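Local structure of cytosolic IMP-GMP specific 5'-nucleotidase (Legionella pneumophila subsp. pneumophila, 4OHF) at residues 24-29 / 301-306; 28-33 / 186-191; 34-39 / 125-130; 208-213 / 245-250. The protein probably hydrolyses the 5'-phosphate of nucleoside monophosphates such as IMP and GMP, as a magnesium-dependent nucleotidase of the HAD superfamily. All coordinates share one frame; numbering follows the deposited sequence.

Contact 1: residues 24-29 / 301-306. With MG (magnesium ion), chain J; PO4 (phosphate ion), chain H.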
# COMPACT_ATOMS: atom_id res chain seq x y z
N MET B 24 32.79 -3.46 5.64
CA MET B 24 34.18 -3.41 5.16
C MET B 24 34.51 -2.28 4.18
O MET B 24 35.26 -1.37 4.52
CB MET B 24 34.58 -4.75 4.54
CG MET B 24 35.98 -4.72 3.95
SD MET B 24 36.54 -6.27 3.19
CE MET B 24 35.64 -6.27 1.66
N ASP B 25 33.98 -2.35 2.97
CA ASP B 25 34.27 -1.33 1.97
C ASP B 25 33.71 0.04 2.33
O ASP B 25 32.50 0.24 2.34
CB ASP B 25 33.78 -1.78 0.60
CG ASP B 25 34.53 -3.00 0.07
OD1 ASP B 25 35.76 -2.92 -0.14
OD2 ASP B 25 33.88 -4.05 -0.12
N HIS B 26 34.61 0.97 2.64
CA HIS B 26 34.31 2.36 3.01
C HIS B 26 34.10 2.62 4.50
O HIS B 26 33.96 3.77 4.91
CB HIS B 26 33.12 2.92 2.22
CG HIS B 26 33.31 2.89 0.74
ND1 HIS B 26 32.77 1.91 -0.06
CD2 HIS B 26 34.04 3.68 -0.08
CE1 HIS B 26 33.16 2.10 -1.31
NE2 HIS B 26 33.93 3.17 -1.35
N THR B 27 34.08 1.57 5.32
CA THR B 27 33.94 1.79 6.75
C THR B 27 35.26 1.35 7.38
O THR B 27 36.07 2.20 7.76
CB THR B 27 32.76 1.00 7.37
OG1 THR B 27 31.53 1.48 6.81
CG2 THR B 27 32.71 1.20 8.88
N LEU B 28 35.49 0.05 7.47
CA LEU B 28 36.73 -0.49 8.03
C LEU B 28 37.92 -0.20 7.14
O LEU B 28 39.01 0.09 7.63
CB LEU B 28 36.64 -2.00 8.23
CG LEU B 28 37.93 -2.73 8.61
CD1 LEU B 28 38.52 -2.20 9.91
CD2 LEU B 28 37.61 -4.21 8.73
N ILE B 29 37.72 -0.31 5.83
CA ILE B 29 38.79 -0.05 4.87
C ILE B 29 38.48 1.23 4.09
O ILE B 29 37.47 1.32 3.40
CB ILE B 29 38.94 -1.23 3.91
CG1 ILE B 29 39.49 -2.42 4.70
CG2 ILE B 29 39.85 -0.88 2.75
CD1 ILE B 29 39.59 -3.71 3.90
N ILE B 301 28.38 -0.65 12.31
CA ILE B 301 28.81 0.62 11.76
C ILE B 301 28.95 0.53 10.25
O ILE B 301 29.70 -0.31 9.74
CB ILE B 301 30.17 1.06 12.33
CG1 ILE B 301 30.12 1.04 13.86
CG2 ILE B 301 30.51 2.47 11.83
CD1 ILE B 301 31.42 1.34 14.54
N GLY B 302 28.21 1.38 9.55
CA GLY B 302 28.24 1.41 8.09
C GLY B 302 28.65 2.78 7.55
O GLY B 302 28.97 3.69 8.33
N ASP B 303 28.64 2.93 6.23
CA ASP B 303 29.01 4.19 5.60
C ASP B 303 27.88 4.85 4.82
O ASP B 303 27.97 6.01 4.46
CB ASP B 303 30.20 3.99 4.67
CG ASP B 303 30.08 2.74 3.83
OD1 ASP B 303 30.52 1.68 4.29
OD2 ASP B 303 29.53 2.81 2.72
N HIS B 304 26.81 4.10 4.56
CA HIS B 304 25.66 4.67 3.86
C HIS B 304 24.34 4.10 4.36
O HIS B 304 24.29 2.95 4.76
CB HIS B 304 25.80 4.47 2.33
CG HIS B 304 26.85 5.36 1.71
ND1 HIS B 304 28.20 5.05 1.73
CD2 HIS B 304 26.75 6.57 1.11
CE1 HIS B 304 28.88 6.04 1.17
NE2 HIS B 304 28.02 6.97 0.79
N ILE B 305 23.28 4.92 4.35
CA ILE B 305 21.97 4.48 4.83
C ILE B 305 21.32 3.48 3.90
O ILE B 305 21.12 3.77 2.72
CB ILE B 305 20.99 5.65 5.02
CG1 ILE B 305 21.34 6.45 6.27
CG2 ILE B 305 19.57 5.13 5.18
CD1 ILE B 305 22.64 7.16 6.18
N TYR B 306 20.98 2.31 4.43
CA TYR B 306 20.34 1.24 3.66
C TYR B 306 18.88 1.51 3.28
O TYR B 306 17.97 0.89 3.83
CB TYR B 306 20.42 -0.09 4.43
CG TYR B 306 21.81 -0.68 4.44
CD1 TYR B 306 22.35 -1.25 3.30
CD2 TYR B 306 22.62 -0.58 5.58
CE1 TYR B 306 23.66 -1.71 3.26
CE2 TYR B 306 23.94 -1.04 5.56
CZ TYR B 306 24.45 -1.60 4.39
OH TYR B 306 25.75 -2.03 4.32
MG MG J . 30.48 -0.08 2.95
P PO4 H . 30.68 -3.58 2.07
O1 PO4 H . 30.83 -3.99 0.65
O2 PO4 H . 30.59 -2.11 2.17
O3 PO4 H . 31.85 -4.06 2.85
O4 PO4 H . 29.43 -4.16 2.62
O HOH W 1 29.19 -0.16 1.32
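Thr27 and Asp303 make the tight part of this buried contact. Thr27 OG1 donates to the anti lone pair of Asp303 OD1, the one turned away from OD2, at 2.7 Å. The same OD1 binds the magnesium ion at 2.2 Å, so one oxygen serves both donor and metal. From the other segment the metal takes the backbone O of Asp25 at 2.1 Å. Beside these polar atoms, Thr27 CG2 lies 3.9 Å from CG2 of Ile301, at the end of strand 298-302. Residues 23-27 read DMDHT, the first HAD superfamily motif (DxDxT), and Asp303 supplies the acid of the fourth; Asp23 is the third protein residue on the metal. The side with water 1 and the two partly exposed histidines is held more loosely across the contact: His26 CB lies 3.4 Å from Asp303 CG, the imidazole is directed off this carboxylate, and water 1 gives OD2 only a weak bond. OD2 is held instead from within 301-306, by a straight bond from His304 ND1 (2.8 Å, 172°) in that ring's plane. A phosphate ion, probably from the crystallisation liquor, places O2 on the magnesium and accepts from Asp25 N through O3 at 2.7 Å.

Contact 2: residues 28-33 / 186-191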
# COMPACT_ATOMS: atom_id res chain seq x y z
N LEU B 28 35.49 0.05 7.47
CA LEU B 28 36.73 -0.49 8.03
C LEU B 28 37.92 -0.20 7.14
O LEU B 28 39.01 0.09 7.63
CB LEU B 28 36.64 -2.00 8.23
CG LEU B 28 37.93 -2.73 8.61
CD1 LEU B 28 38.52 -2.20 9.91
CD2 LEU B 28 37.61 -4.21 8.73
N ILE B 29 37.72 -0.31 5.83
CA ILE B 29 38.79 -0.05 4.87
C ILE B 29 38.48 1.23 4.09
O ILE B 29 37.47 1.32 3.40
CB ILE B 29 38.94 -1.23 3.91
CG1 ILE B 29 39.49 -2.42 4.70
CG2 ILE B 29 39.85 -0.88 2.75
CD1 ILE B 29 39.59 -3.71 3.90
N ARG B 30 39.35 2.22 4.20
CA ARG B 30 39.11 3.49 3.51
C ARG B 30 39.51 3.52 2.03
O ARG B 30 40.52 2.94 1.62
CB ARG B 30 39.81 4.63 4.27
CG ARG B 30 38.85 5.66 4.87
CD ARG B 30 39.09 5.91 6.34
NE ARG B 30 40.44 6.40 6.63
CZ ARG B 30 40.96 7.53 6.17
NH1 ARG B 30 40.25 8.33 5.39
NH2 ARG B 30 42.20 7.86 6.51
N TYR B 31 38.69 4.20 1.24
CA TYR B 31 38.94 4.35 -0.19
C TYR B 31 39.10 5.81 -0.56
O TYR B 31 38.55 6.69 0.10
CB TYR B 31 37.77 3.80 -1.01
CG TYR B 31 37.72 2.29 -1.14
CD1 TYR B 31 38.32 1.64 -2.21
CD2 TYR B 31 37.04 1.52 -0.20
CE1 TYR B 31 38.24 0.26 -2.35
CE2 TYR B 31 36.96 0.14 -0.33
CZ TYR B 31 37.56 -0.48 -1.41
OH TYR B 31 37.50 -1.85 -1.54
N ASN B 32 39.86 6.05 -1.61
CA ASN B 32 40.07 7.39 -2.13
C ASN B 32 38.76 7.75 -2.87
O ASN B 32 38.54 7.30 -4.00
CB ASN B 32 41.23 7.37 -3.11
CG ASN B 32 41.56 8.73 -3.65
OD1 ASN B 32 40.72 9.40 -4.27
ND2 ASN B 32 42.79 9.16 -3.41
N SER B 33 37.91 8.53 -2.21
CA SER B 33 36.61 8.90 -2.78
C SER B 33 36.58 9.38 -4.22
O SER B 33 35.81 8.87 -5.03
CB SER B 33 35.93 9.93 -1.89
OG SER B 33 35.42 9.34 -0.71
N ILE B 186 43.07 3.51 0.97
CA ILE B 186 43.92 4.26 1.88
C ILE B 186 44.22 3.41 3.11
O ILE B 186 43.32 2.82 3.70
CB ILE B 186 43.22 5.56 2.34
CG1 ILE B 186 42.96 6.47 1.15
CG2 ILE B 186 44.08 6.30 3.33
CD1 ILE B 186 42.15 7.69 1.50
N ARG B 187 45.49 3.35 3.49
CA ARG B 187 45.91 2.60 4.66
C ARG B 187 46.02 3.55 5.85
O ARG B 187 46.35 4.72 5.69
CB ARG B 187 47.25 1.93 4.39
CG ARG B 187 47.16 0.75 3.44
CD ARG B 187 48.50 0.48 2.77
NE ARG B 187 48.74 -0.94 2.57
CZ ARG B 187 49.79 -1.44 1.93
NH1 ARG B 187 50.70 -0.62 1.42
NH2 ARG B 187 49.93 -2.76 1.82
N GLU B 188 45.75 3.05 7.04
CA GLU B 188 45.80 3.89 8.23
C GLU B 188 46.14 3.06 9.45
O GLU B 188 45.34 2.25 9.90
CB GLU B 188 44.45 4.59 8.43
CG GLU B 188 44.30 5.35 9.75
CD GLU B 188 42.91 5.97 9.95
OE1 GLU B 188 42.67 6.55 11.02
OE2 GLU B 188 42.07 5.87 9.03
N LYS B 189 47.34 3.27 9.99
CA LYS B 189 47.79 2.56 11.18
C LYS B 189 46.77 2.64 12.31
O LYS B 189 46.47 1.64 12.96
CB LYS B 189 49.13 3.12 11.65
CG LYS B 189 49.62 2.53 12.97
CD LYS B 189 51.10 2.82 13.28
CE LYS B 189 51.38 4.32 13.47
NZ LYS B 189 51.21 5.12 12.22
N GLU B 190 46.24 3.83 12.56
CA GLU B 190 45.28 4.02 13.63
C GLU B 190 44.15 2.98 13.68
O GLU B 190 43.76 2.53 14.76
CB GLU B 190 44.69 5.43 13.55
CG GLU B 190 45.68 6.58 13.80
CD GLU B 190 46.83 6.66 12.78
OE1 GLU B 190 46.59 6.62 11.56
OE2 GLU B 190 48.00 6.77 13.22
N VAL B 191 43.62 2.59 12.52
CA VAL B 191 42.54 1.62 12.48
C VAL B 191 42.94 0.34 13.20
O VAL B 191 42.20 -0.14 14.06
CB VAL B 191 42.13 1.25 11.02
CG1 VAL B 191 41.19 0.06 11.03
CG2 VAL B 191 41.45 2.43 10.35
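Arg30 and Glu188 form a salt bridge, the main polar link between residues 28-33 and 186-191. A single carboxylate oxygen does the work: NE of Arg30 lies 2.9 Å from Glu188 OE2, and NH2 adds a weak bond to the same atom at 3.2 Å. The guanidinium and carboxylate planes stand 89° apart, so this is not the flat two-oxygen pairing. NE meets OE2 nearly in line with its C-O bond, and OE2 sits at the guanidinium edge, somewhat tilted from its plane. Glu188 starts with CG anti to its backbone N (chi1 172°) and runs extended, whereas the Arg30 chain bends twice. The other oxygen, OE1, bonds to Ser435.

The backbone contributes one clear bond, Ile186 N to Arg30 O at 2.7 Å (155°), within a short and weakly bonded antiparallel strand pair.

Van der Waals contacts complete the interface. Ile186 lays CG2 over one face of the guanidinium, 4.0 Å from NH2 of Arg30, and its CD1 reaches the carbonyl O of Tyr31 at 4.0 Å. Further along, in an apolar contact, CD1 of Leu28 meets CG1 of Val191 at 3.7 Å.

Strands 30-31 and 185-186 bracket the long insertion between them, which is consistent with a HAD C1-type cap leaving and rejoining the core here. Helix 213-224 packs against Leu28, Ile29 and Tyr31, helix 434-438 touches Leu28 and Glu190, and Ile366 of the second subunit packs on Lys189 and Glu190 in helix 189-200.

Contact 3: residues 34-39 / 125-130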
# COMPACT_ATOMS: atom_id res chain seq x y z
N LYS B 34 37.40 10.37 -4.54
CA LYS B 34 37.43 10.91 -5.89
C LYS B 34 37.76 9.82 -6.89
O LYS B 34 37.01 9.58 -7.84
CB LYS B 34 38.46 12.03 -5.98
CG LYS B 34 37.96 13.29 -6.67
CD LYS B 34 38.36 13.40 -8.12
CE LYS B 34 39.86 13.65 -8.29
NZ LYS B 34 40.71 12.46 -7.95
N ASN B 35 38.88 9.15 -6.68
CA ASN B 35 39.28 8.09 -7.59
C ASN B 35 38.23 7.00 -7.74
O ASN B 35 37.95 6.54 -8.85
CB ASN B 35 40.60 7.48 -7.16
CG ASN B 35 41.75 8.45 -7.28
OD1 ASN B 35 41.70 9.38 -8.08
ND2 ASN B 35 42.80 8.24 -6.49
N PHE B 36 37.66 6.60 -6.61
CA PHE B 36 36.65 5.55 -6.62
C PHE B 36 35.36 6.00 -7.31
O PHE B 36 34.79 5.24 -8.10
CB PHE B 36 36.38 5.09 -5.18
CG PHE B 36 35.35 4.01 -5.08
CD1 PHE B 36 33.99 4.32 -5.10
CD2 PHE B 36 35.73 2.68 -4.97
CE1 PHE B 36 33.03 3.31 -5.03
CE2 PHE B 36 34.78 1.66 -4.89
CZ PHE B 36 33.42 1.98 -4.93
N GLU B 37 34.90 7.22 -7.03
CA GLU B 37 33.68 7.71 -7.67
C GLU B 37 33.92 7.75 -9.17
O GLU B 37 33.10 7.28 -9.95
CB GLU B 37 33.32 9.13 -7.20
CG GLU B 37 32.67 9.23 -5.84
CD GLU B 37 31.33 8.52 -5.74
OE1 GLU B 37 30.69 8.24 -6.77
OE2 GLU B 37 30.92 8.24 -4.59
N SER B 38 35.05 8.32 -9.55
CA SER B 38 35.43 8.42 -10.95
C SER B 38 35.41 7.08 -11.66
O SER B 38 34.89 6.97 -12.78
CB SER B 38 36.82 9.04 -11.07
OG SER B 38 37.24 9.03 -12.42
N LEU B 39 35.96 6.05 -11.02
CA LEU B 39 35.98 4.72 -11.62
C LEU B 39 34.53 4.31 -11.89
O LEU B 39 34.17 3.99 -13.03
CB LEU B 39 36.63 3.71 -10.68
CG LEU B 39 37.37 2.50 -11.27
CD1 LEU B 39 37.27 1.35 -10.30
CD2 LEU B 39 36.80 2.10 -12.62
N ASP B 125 20.86 6.47 -0.45
CA ASP B 125 22.21 6.88 -0.08
C ASP B 125 23.16 5.72 -0.36
O ASP B 125 23.14 4.71 0.34
CB ASP B 125 22.26 7.23 1.41
CG ASP B 125 23.60 7.75 1.83
OD1 ASP B 125 24.04 7.44 2.96
OD2 ASP B 125 24.21 8.49 1.03
N THR B 126 23.99 5.86 -1.39
CA THR B 126 24.94 4.82 -1.73
C THR B 126 26.32 5.41 -1.98
O THR B 126 26.50 6.62 -2.00
CB THR B 126 24.52 4.04 -3.00
OG1 THR B 126 24.61 4.91 -4.14
CG2 THR B 126 23.08 3.54 -2.86
N SER B 127 27.30 4.53 -2.15
CA SER B 127 28.67 4.94 -2.41
C SER B 127 28.85 5.44 -3.85
O SER B 127 29.91 5.94 -4.21
CB SER B 127 29.62 3.76 -2.16
OG SER B 127 29.20 2.60 -2.88
N PHE B 128 27.81 5.29 -4.67
CA PHE B 128 27.85 5.73 -6.06
C PHE B 128 26.78 6.76 -6.38
O PHE B 128 26.50 7.02 -7.54
CB PHE B 128 27.74 4.53 -7.02
CG PHE B 128 26.70 3.52 -6.61
CD1 PHE B 128 25.35 3.77 -6.83
CD2 PHE B 128 27.07 2.34 -5.98
CE1 PHE B 128 24.36 2.84 -6.42
CE2 PHE B 128 26.10 1.39 -5.56
CZ PHE B 128 24.74 1.65 -5.79
N SER B 129 26.21 7.37 -5.34
CA SER B 129 25.17 8.38 -5.50
C SER B 129 25.65 9.62 -6.23
O SER B 129 24.98 10.14 -7.11
CB SER B 129 24.61 8.80 -4.14
OG SER B 129 23.63 7.88 -3.70
N ILE B 130 26.82 10.11 -5.84
CA ILE B 130 27.38 11.29 -6.44
C ILE B 130 27.66 11.06 -7.92
O ILE B 130 27.37 11.92 -8.74
CB ILE B 130 28.63 11.72 -5.67
CG1 ILE B 130 28.20 12.45 -4.39
CG2 ILE B 130 29.52 12.60 -6.54
CD1 ILE B 130 29.30 12.73 -3.40
O HOH W 2 28.61 8.82 -3.52
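Two torsions of Glu37 bring its carboxylate to the loop that carries Ser127: chi1 of -77° sets CG anti to the carbonyl carbon, and chi2 of -62° bends the chain at CD, which stops 3.3 Å from the backbone O of Ser127. Phe36, the preceding residue of helix 33-51, turns its ring edge to the same carbonyl, with CE1 4.2 Å from Ser127 O and the oxygen near the ring plane. Ile130 crosses Glu37 at about a right angle, its CB 4.2 Å from OE1 of Glu37.

Water 2 joins the two segments. It donates to Glu37 OE2 at 2.6 Å and accepts from Ile130 N at 3.2 Å. The separation of 2.5 Å between Glu37 OE2 and Ser127 O is doubtful at the present resolution. The loop is shaped by a type I turn from Thr126 to Ser129, followed by helix 129-143 with Phe128 at the N-cap position. Within it, Thr126 N donates to Ser129 OG at 3.1 Å, and Thr126 OG1 accepts from Phe128 N in an ST turn. Phe36 also meets His26 edge-to-face beside the metal site, and Asp125 forms a salt bridge with Arg70.

The buried carboxylate thus sits at the amino end of helix 129-143, reaching Ile130 N through water and Ala131 N by a weak direct bond. That location would tend to stabilise negative charge.

Contact 4: residues 208-213 / 245-250. With PO4 (phosphate ion), chain H.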
# COMPACT_ATOMS: atom_id res chain seq x y z
N LEU B 208 31.07 -7.41 8.39
CA LEU B 208 29.80 -7.74 7.73
C LEU B 208 29.84 -6.97 6.41
O LEU B 208 29.43 -5.80 6.34
CB LEU B 208 28.62 -7.28 8.60
CG LEU B 208 27.19 -7.61 8.16
CD1 LEU B 208 26.99 -9.12 8.17
CD2 LEU B 208 26.20 -6.93 9.10
N THR B 209 30.34 -7.64 5.37
CA THR B 209 30.49 -7.03 4.05
C THR B 209 29.64 -7.63 2.94
O THR B 209 29.25 -8.79 2.99
CB THR B 209 31.96 -7.11 3.58
OG1 THR B 209 32.05 -6.69 2.22
CG2 THR B 209 32.48 -8.55 3.67
N ASN B 210 29.36 -6.84 1.92
CA ASN B 210 28.59 -7.35 0.80
C ASN B 210 29.54 -7.92 -0.27
O ASN B 210 29.09 -8.47 -1.27
CB ASN B 210 27.72 -6.23 0.21
CG ASN B 210 26.33 -6.19 0.81
OD1 ASN B 210 26.08 -6.74 1.88
ND2 ASN B 210 25.41 -5.52 0.13
N SER B 211 30.85 -7.78 -0.06
CA SER B 211 31.86 -8.29 -0.99
C SER B 211 32.08 -9.75 -0.70
O SER B 211 31.83 -10.19 0.43
CB SER B 211 33.20 -7.56 -0.79
OG SER B 211 33.07 -6.18 -1.08
N GLU B 212 32.54 -10.50 -1.69
CA GLU B 212 32.78 -11.92 -1.47
C GLU B 212 34.10 -12.13 -0.74
O GLU B 212 34.95 -11.23 -0.67
CB GLU B 212 32.74 -12.69 -2.79
CG GLU B 212 33.78 -12.32 -3.81
CD GLU B 212 33.43 -12.86 -5.18
OE1 GLU B 212 33.04 -14.05 -5.29
OE2 GLU B 212 33.55 -12.09 -6.16
N TYR B 213 34.27 -13.32 -0.17
CA TYR B 213 35.45 -13.62 0.62
C TYR B 213 36.79 -13.51 -0.10
O TYR B 213 37.75 -12.97 0.45
CB TYR B 213 35.32 -15.00 1.25
CG TYR B 213 36.47 -15.37 2.16
CD1 TYR B 213 36.80 -14.59 3.27
CD2 TYR B 213 37.21 -16.53 1.93
CE1 TYR B 213 37.83 -14.95 4.11
CE2 TYR B 213 38.25 -16.89 2.77
CZ TYR B 213 38.56 -16.10 3.85
OH TYR B 213 39.64 -16.45 4.63
N ALA B 245 27.10 -10.56 2.49
CA ALA B 245 26.09 -10.42 3.52
C ALA B 245 24.72 -10.13 2.96
O ALA B 245 23.72 -10.52 3.53
CB ALA B 245 26.49 -9.31 4.49
N ASN B 246 24.69 -9.46 1.82
CA ASN B 246 23.44 -9.11 1.18
C ASN B 246 22.61 -8.14 2.04
O ASN B 246 21.43 -8.39 2.34
CB ASN B 246 22.64 -10.38 0.86
CG ASN B 246 21.57 -10.16 -0.20
OD1 ASN B 246 20.87 -11.09 -0.58
ND2 ASN B 246 21.43 -8.92 -0.67
N LYS B 247 23.24 -7.06 2.46
CA LYS B 247 22.55 -6.03 3.23
C LYS B 247 21.76 -5.22 2.20
O LYS B 247 22.14 -5.14 1.03
CB LYS B 247 23.58 -5.13 3.93
CG LYS B 247 24.38 -5.83 5.01
CD LYS B 247 25.55 -4.96 5.50
CE LYS B 247 26.59 -4.77 4.39
NZ LYS B 247 27.76 -3.94 4.80
N PRO B 248 20.67 -4.58 2.61
CA PRO B 248 20.11 -4.53 3.96
C PRO B 248 19.36 -5.78 4.38
O PRO B 248 19.15 -6.01 5.58
CB PRO B 248 19.19 -3.32 3.90
CG PRO B 248 18.66 -3.42 2.51
CD PRO B 248 19.90 -3.73 1.69
N ARG B 249 18.95 -6.59 3.41
CA ARG B 249 18.19 -7.79 3.71
C ARG B 249 18.80 -8.66 4.80
O ARG B 249 18.08 -9.36 5.51
CB ARG B 249 17.94 -8.61 2.44
CG ARG B 249 16.80 -8.06 1.60
CD ARG B 249 16.31 -9.05 0.56
NE ARG B 249 17.26 -9.21 -0.52
CZ ARG B 249 17.01 -9.87 -1.65
NH1 ARG B 249 17.95 -9.96 -2.58
NH2 ARG B 249 15.82 -10.44 -1.84
N PHE B 250 20.12 -8.62 4.94
CA PHE B 250 20.75 -9.40 6.00
C PHE B 250 20.14 -9.03 7.36
O PHE B 250 19.94 -9.88 8.22
CB PHE B 250 22.25 -9.12 6.07
CG PHE B 250 22.92 -9.74 7.29
CD1 PHE B 250 23.57 -10.97 7.20
CD2 PHE B 250 22.88 -9.09 8.52
CE1 PHE B 250 24.17 -11.56 8.32
CE2 PHE B 250 23.48 -9.66 9.64
CZ PHE B 250 24.12 -10.90 9.54
P PO4 H . 30.68 -3.58 2.07
O1 PO4 H . 30.83 -3.99 0.65
O2 PO4 H . 30.59 -2.11 2.17
O3 PO4 H . 31.85 -4.06 2.85
O4 PO4 H . 29.43 -4.16 2.62
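This is a loop-to-loop contact at the carboxyl ends of two parallel strands of the central sheet: Leu208 ends strand 204-208 and Thr209 and Asn210 follow it, while Ala245 to Lys247 follow strand 240-243. Thr209 and Lys247 stand where the HAD superfamily carries its motif II hydroxyl and motif III lysine. The backbones are tied by Ala245 N donating to Thr209 O at 2.8 Å.

The amide of Asn210 reads the backbone of Lys247 at two points. Its OD1 accepts from Lys247 N at 2.9 Å in a straight bond (178°) that lies in the amide plane, on a lone pair. ND2 returns a weak bond to Lys247 O at 3.4 Å; together they would help set the rotation of the amide, chiefly through OD1. A cis peptide bond joins Lys247 to Pro248.

On the apolar side of the contact, Leu208 puts CD1 over the centre of the Phe250 ring, 3.7 Å from the centroid and 13° off the ring normal, a CH-pi contact. The same methyl also packs on CB of Ala245.

Lys247 NZ donates both to Leu208 O at 2.9 Å and to O4 of the phosphate ion at 2.8 Å, and bonds Tyr300 as well. From the other loop Thr209 OG1 donates to phosphate O3 at 2.7 Å and Asn210 N to O4 at 2.8 Å; Thr209 OG1 in turn accepts from Ser211 N, an ST turn that orients the hydroxyl. Donors from both loops therefore converge on one anion, which, though probably from the crystallisation liquor, plausibly occupies the place of a substrate's phosphate.

In the fold
Contact 1 is central: its centre lies 11 Å from those of contacts 2 and 4 and 13 Å from that of contact 3, while the centre of contact 4 lies about 20 Å from that of contact 2 and about 19 Å from that of contact 3. Along the chain contact 3 is nested inside contact 2, contact 4 follows, and contact 1 encloses contacts 3 and 4. Contacts 1 and 4 share the mixed central sheet and the phosphate ion. Contacts 2 and 3 continue from helix 24-28 into helix 33-51. Tyr31 and Ser211, each bonded to Asp25, connect contacts 2 and 4 to contact 1; Asp125-Ile305 and the His26-Phe36 rings connect contact 3. Segments distant in sequence thus gather around the magnesium site.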